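Local coordinates for NADH oxidoreductase (Mesorhizobium loti, PDB 3PI7), which probably binds NADPH and acts as an oxidoreductase on NAD(P)H, as a putative quinone reductase with GroES-like and Rossmann folds, at residues 28-40 against 327-339. Numbering follows the deposited sequence. Where two conformers were deposited one is given.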
# COMPACT_ATOMS: atom_id res chain seq x y z
N SER A 28 -11.44 17.94 -8.37
CA SER A 28 -12.71 17.52 -7.80
C SER A 28 -13.77 18.61 -7.63
O SER A 28 -14.91 18.27 -7.38
CB SER A 28 -12.43 16.86 -6.45
OG SER A 28 -11.83 17.80 -5.57
N ALA A 29 -13.40 19.90 -7.76
CA ALA A 29 -14.35 21.01 -7.65
C ALA A 29 -15.26 21.04 -8.87
O ALA A 29 -14.82 20.80 -9.99
CB ALA A 29 -13.60 22.33 -7.52
N LEU A 30 -16.54 21.27 -8.63
CA LEU A 30 -17.51 21.38 -9.72
C LEU A 30 -17.81 22.85 -9.89
O LEU A 30 -18.57 23.42 -9.11
CB LEU A 30 -18.77 20.56 -9.47
CG LEU A 30 -19.74 20.50 -10.66
CD1 LEU A 30 -19.17 19.67 -11.82
CD2 LEU A 30 -21.09 20.03 -10.23
N GLU A 31 -17.10 23.45 -10.82
CA GLU A 31 -17.14 24.86 -11.13
C GLU A 31 -18.41 25.22 -11.92
O GLU A 31 -18.93 26.32 -11.79
CB GLU A 31 -15.83 25.26 -11.89
CG GLU A 31 -15.63 24.70 -13.30
CD GLU A 31 -15.43 23.22 -13.57
OE1 GLU A 31 -15.40 22.41 -12.61
OE2 GLU A 31 -15.31 22.85 -14.76
N ALA A 32 -18.86 24.29 -12.78
CA ALA A 32 -20.03 24.45 -13.64
C ALA A 32 -20.56 23.08 -14.06
O ALA A 32 -19.79 22.11 -14.12
CB ALA A 32 -19.68 25.28 -14.87
N MSE A 33 -21.86 23.01 -14.40
CA MSE A 33 -22.45 21.76 -14.87
C MSE A 33 -22.43 21.66 -16.39
O MSE A 33 -22.33 20.57 -16.94
CB MSE A 33 -23.92 21.65 -14.40
CG MSE A 33 -24.04 21.58 -12.91
SE MSE A 33 -24.08 19.80 -12.30
CE MSE A 33 -25.97 19.39 -12.39
N GLU A 34 -22.52 22.82 -17.09
CA GLU A 34 -22.64 22.90 -18.55
C GLU A 34 -21.54 22.20 -19.32
O GLU A 34 -21.86 21.69 -20.40
CB GLU A 34 -22.76 24.34 -19.03
CG GLU A 34 -24.01 25.04 -18.52
CD GLU A 34 -23.92 25.70 -17.15
OE1 GLU A 34 -22.90 25.51 -16.45
OE2 GLU A 34 -24.90 26.36 -16.77
N PRO A 35 -20.28 22.08 -18.85
CA PRO A 35 -19.30 21.31 -19.65
C PRO A 35 -19.60 19.80 -19.63
O PRO A 35 -19.18 19.07 -20.54
CB PRO A 35 -17.98 21.54 -18.89
CG PRO A 35 -18.21 22.68 -17.95
CD PRO A 35 -19.66 22.64 -17.63
N TYR A 36 -20.36 19.35 -18.63
CA TYR A 36 -20.53 17.93 -18.33
C TYR A 36 -21.90 17.40 -18.50
O TYR A 36 -22.07 16.19 -18.69
CB TYR A 36 -20.13 17.68 -16.86
CG TYR A 36 -18.80 18.30 -16.51
CD1 TYR A 36 -17.64 17.90 -17.15
CD2 TYR A 36 -18.72 19.35 -15.59
CE1 TYR A 36 -16.41 18.52 -16.88
CE2 TYR A 36 -17.51 19.99 -15.34
CZ TYR A 36 -16.36 19.57 -15.98
OH TYR A 36 -15.15 20.16 -15.70
N LEU A 37 -22.92 18.26 -18.37
CA LEU A 37 -24.29 17.80 -18.42
C LEU A 37 -25.14 18.79 -19.17
O LEU A 37 -24.87 19.99 -19.13
CB LEU A 37 -24.84 17.64 -16.99
CG LEU A 37 -24.23 16.55 -16.11
CD1 LEU A 37 -24.73 16.67 -14.70
CD2 LEU A 37 -24.55 15.17 -16.65
N GLU A 38 -26.16 18.27 -19.84
CA GLU A 38 -27.12 19.11 -20.53
C GLU A 38 -28.50 18.61 -20.18
O GLU A 38 -28.72 17.39 -20.10
CB GLU A 38 -26.91 19.12 -22.04
CG GLU A 38 -26.98 17.78 -22.74
CD GLU A 38 -26.97 17.85 -24.25
OE1 GLU A 38 -27.49 18.84 -24.80
OE2 GLU A 38 -26.45 16.91 -24.89
N GLN A 39 -29.41 19.54 -19.94
CA GLN A 39 -30.78 19.17 -19.66
C GLN A 39 -31.40 18.80 -20.99
O GLN A 39 -31.25 19.53 -21.97
CB GLN A 39 -31.52 20.32 -18.96
CG GLN A 39 -32.95 19.91 -18.55
CD GLN A 39 -33.76 21.06 -18.05
OE1 GLN A 39 -33.29 21.89 -17.26
NE2 GLN A 39 -35.01 21.12 -18.49
N GLY A 40 -32.06 17.67 -21.04
CA GLY A 40 -32.70 17.26 -22.28
C GLY A 40 -33.94 16.44 -22.04
O GLY A 40 -34.24 16.07 -20.91
N LEU A 327 -34.94 19.57 -10.87
CA LEU A 327 -34.12 19.12 -12.00
C LEU A 327 -33.95 20.25 -13.03
O LEU A 327 -32.88 20.38 -13.60
CB LEU A 327 -34.71 17.87 -12.65
CG LEU A 327 -33.80 17.16 -13.67
CD1 LEU A 327 -33.92 15.67 -13.54
CD2 LEU A 327 -34.12 17.60 -15.09
N ALA A 328 -34.99 21.08 -13.23
CA ALA A 328 -34.98 22.20 -14.17
C ALA A 328 -33.98 23.28 -13.78
O ALA A 328 -33.67 24.13 -14.61
CB ALA A 328 -36.37 22.82 -14.30
N GLU A 329 -33.57 23.30 -12.52
CA GLU A 329 -32.62 24.26 -11.97
C GLU A 329 -31.24 23.66 -11.75
O GLU A 329 -30.33 24.40 -11.40
CB GLU A 329 -33.11 24.81 -10.60
CG GLU A 329 -34.41 25.60 -10.64
CD GLU A 329 -34.36 26.92 -11.39
OE1 GLU A 329 -33.27 27.32 -11.87
OE2 GLU A 329 -35.43 27.53 -11.52
N ALA A 330 -31.08 22.32 -11.89
CA ALA A 330 -29.85 21.64 -11.52
C ALA A 330 -28.61 22.10 -12.32
O ALA A 330 -27.57 22.33 -11.71
CB ALA A 330 -30.03 20.14 -11.65
N ILE A 331 -28.72 22.23 -13.65
CA ILE A 331 -27.56 22.63 -14.47
C ILE A 331 -27.06 23.98 -14.01
O ILE A 331 -25.86 24.18 -13.80
CB ILE A 331 -27.91 22.63 -16.00
CG1 ILE A 331 -28.24 21.20 -16.49
CG2 ILE A 331 -26.79 23.27 -16.85
CD1 ILE A 331 -27.14 20.25 -16.47
N ALA A 332 -27.99 24.90 -13.78
CA ALA A 332 -27.59 26.23 -13.39
C ALA A 332 -27.10 26.34 -11.97
O ALA A 332 -26.12 27.04 -11.75
CB ALA A 332 -28.75 27.20 -13.59
N TRP A 333 -27.76 25.68 -10.99
CA TRP A 333 -27.46 26.00 -9.60
C TRP A 333 -26.91 24.91 -8.71
O TRP A 333 -26.61 25.21 -7.54
CB TRP A 333 -28.72 26.61 -8.94
CG TRP A 333 -29.31 27.72 -9.75
CD1 TRP A 333 -30.55 27.75 -10.31
CD2 TRP A 333 -28.63 28.90 -10.23
NE1 TRP A 333 -30.71 28.89 -11.06
CE2 TRP A 333 -29.56 29.63 -11.00
CE3 TRP A 333 -27.34 29.44 -10.03
CZ2 TRP A 333 -29.22 30.84 -11.62
CZ3 TRP A 333 -27.00 30.63 -10.66
CH2 TRP A 333 -27.94 31.33 -11.43
N VAL A 334 -26.73 23.69 -9.20
CA VAL A 334 -26.10 22.68 -8.34
C VAL A 334 -24.64 23.17 -7.96
O VAL A 334 -24.33 23.11 -6.78
CB VAL A 334 -26.12 21.28 -8.96
CG1 VAL A 334 -24.97 20.42 -8.45
CG2 VAL A 334 -27.47 20.60 -8.71
N PRO A 335 -23.78 23.70 -8.86
CA PRO A 335 -22.42 24.10 -8.41
C PRO A 335 -22.43 25.14 -7.29
O PRO A 335 -21.62 25.03 -6.38
CB PRO A 335 -21.77 24.65 -9.68
CG PRO A 335 -22.46 23.95 -10.77
CD PRO A 335 -23.90 23.88 -10.32
N ALA A 336 -23.36 26.11 -7.34
CA ALA A 336 -23.49 27.12 -6.29
C ALA A 336 -23.86 26.46 -4.98
O ALA A 336 -23.38 26.87 -3.94
CB ALA A 336 -24.54 28.15 -6.67
N GLU A 337 -24.73 25.46 -5.02
CA GLU A 337 -25.14 24.78 -3.79
C GLU A 337 -24.06 23.86 -3.26
O GLU A 337 -23.97 23.68 -2.05
CB GLU A 337 -26.45 23.99 -3.99
CG GLU A 337 -27.67 24.86 -4.22
CD GLU A 337 -28.00 25.86 -3.12
OE1 GLU A 337 -27.76 25.55 -1.93
OE2 GLU A 337 -28.45 26.97 -3.46
N LEU A 338 -23.25 23.25 -4.14
CA LEU A 338 -22.20 22.34 -3.70
C LEU A 338 -21.06 23.07 -2.97
O LEU A 338 -20.38 22.43 -2.17
CB LEU A 338 -21.65 21.52 -4.88
CG LEU A 338 -22.50 20.34 -5.38
CD1 LEU A 338 -21.81 19.63 -6.52
CD2 LEU A 338 -22.77 19.31 -4.27
N THR A 339 -20.88 24.38 -3.22
CA THR A 339 -19.83 25.18 -2.58
C THR A 339 -20.15 25.45 -1.12
O THR A 339 -19.23 25.67 -0.33
CB THR A 339 -19.57 26.51 -3.31
OG1 THR A 339 -20.77 27.29 -3.36
CG2 THR A 339 -19.00 26.31 -4.69
O HOH W 1 -19.36 23.54 -6.71
O HOH W 2 -23.42 25.42 -13.92
O HOH W 3 -24.66 28.11 -14.72
O HOH W 4 -31.28 21.97 -15.18
O HOH W 5 -34.54 24.36 -17.42
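Met-33, a selenomethionine, lies across the kinked helix 327-338, its CG 3.5 Å from CD of Pro-335, tighter than usual for two carbons. Bends at chi2 and chi3 turn the chain so that its last bond, SE-CE, runs along the helix toward its start, with SE against CG1 of Val-334 and CE 3.4 Å from the carbonyl O of Ala-330. Ile-331 reaches from the helix to the strand: with CG1 beside its own backbone N (chi1 -65°), its CD1 meets CB of Leu-37 at 3.5 Å, while CG2 touches the CG and carboxylate of Glu-34. Replacing Ile-331 by an alanine is likely to leave a gap against Leu-37 and deprive the aliphatic part of Glu-34 of its apolar partner. Farther along, CD2 of Leu-30 rests on CD1 of Leu-338 at 3.8 Å.

No direct hydrogen bond joins the segments; water does so instead. One water donates to O of both Leu-30 and Pro-335, whose ring leaves the residue without an N-H and accompanies the kink. Another stands between Leu-327 O and Ile-331 N, which do not bond directly, and donates to OE1 of Gln-39, 2.9 Å away.

Strand 37-40 runs nearly antiparallel to the helix (159°), its partner strand 10-16 supplying Leu-14 against Ala-330 and Ile-331. Helix 63-69 packs on Leu-30 and Leu-37, and strand 345-348, in the mixed sheet consistent with the family's GroES-like domain, on Leu-327 and Leu-338.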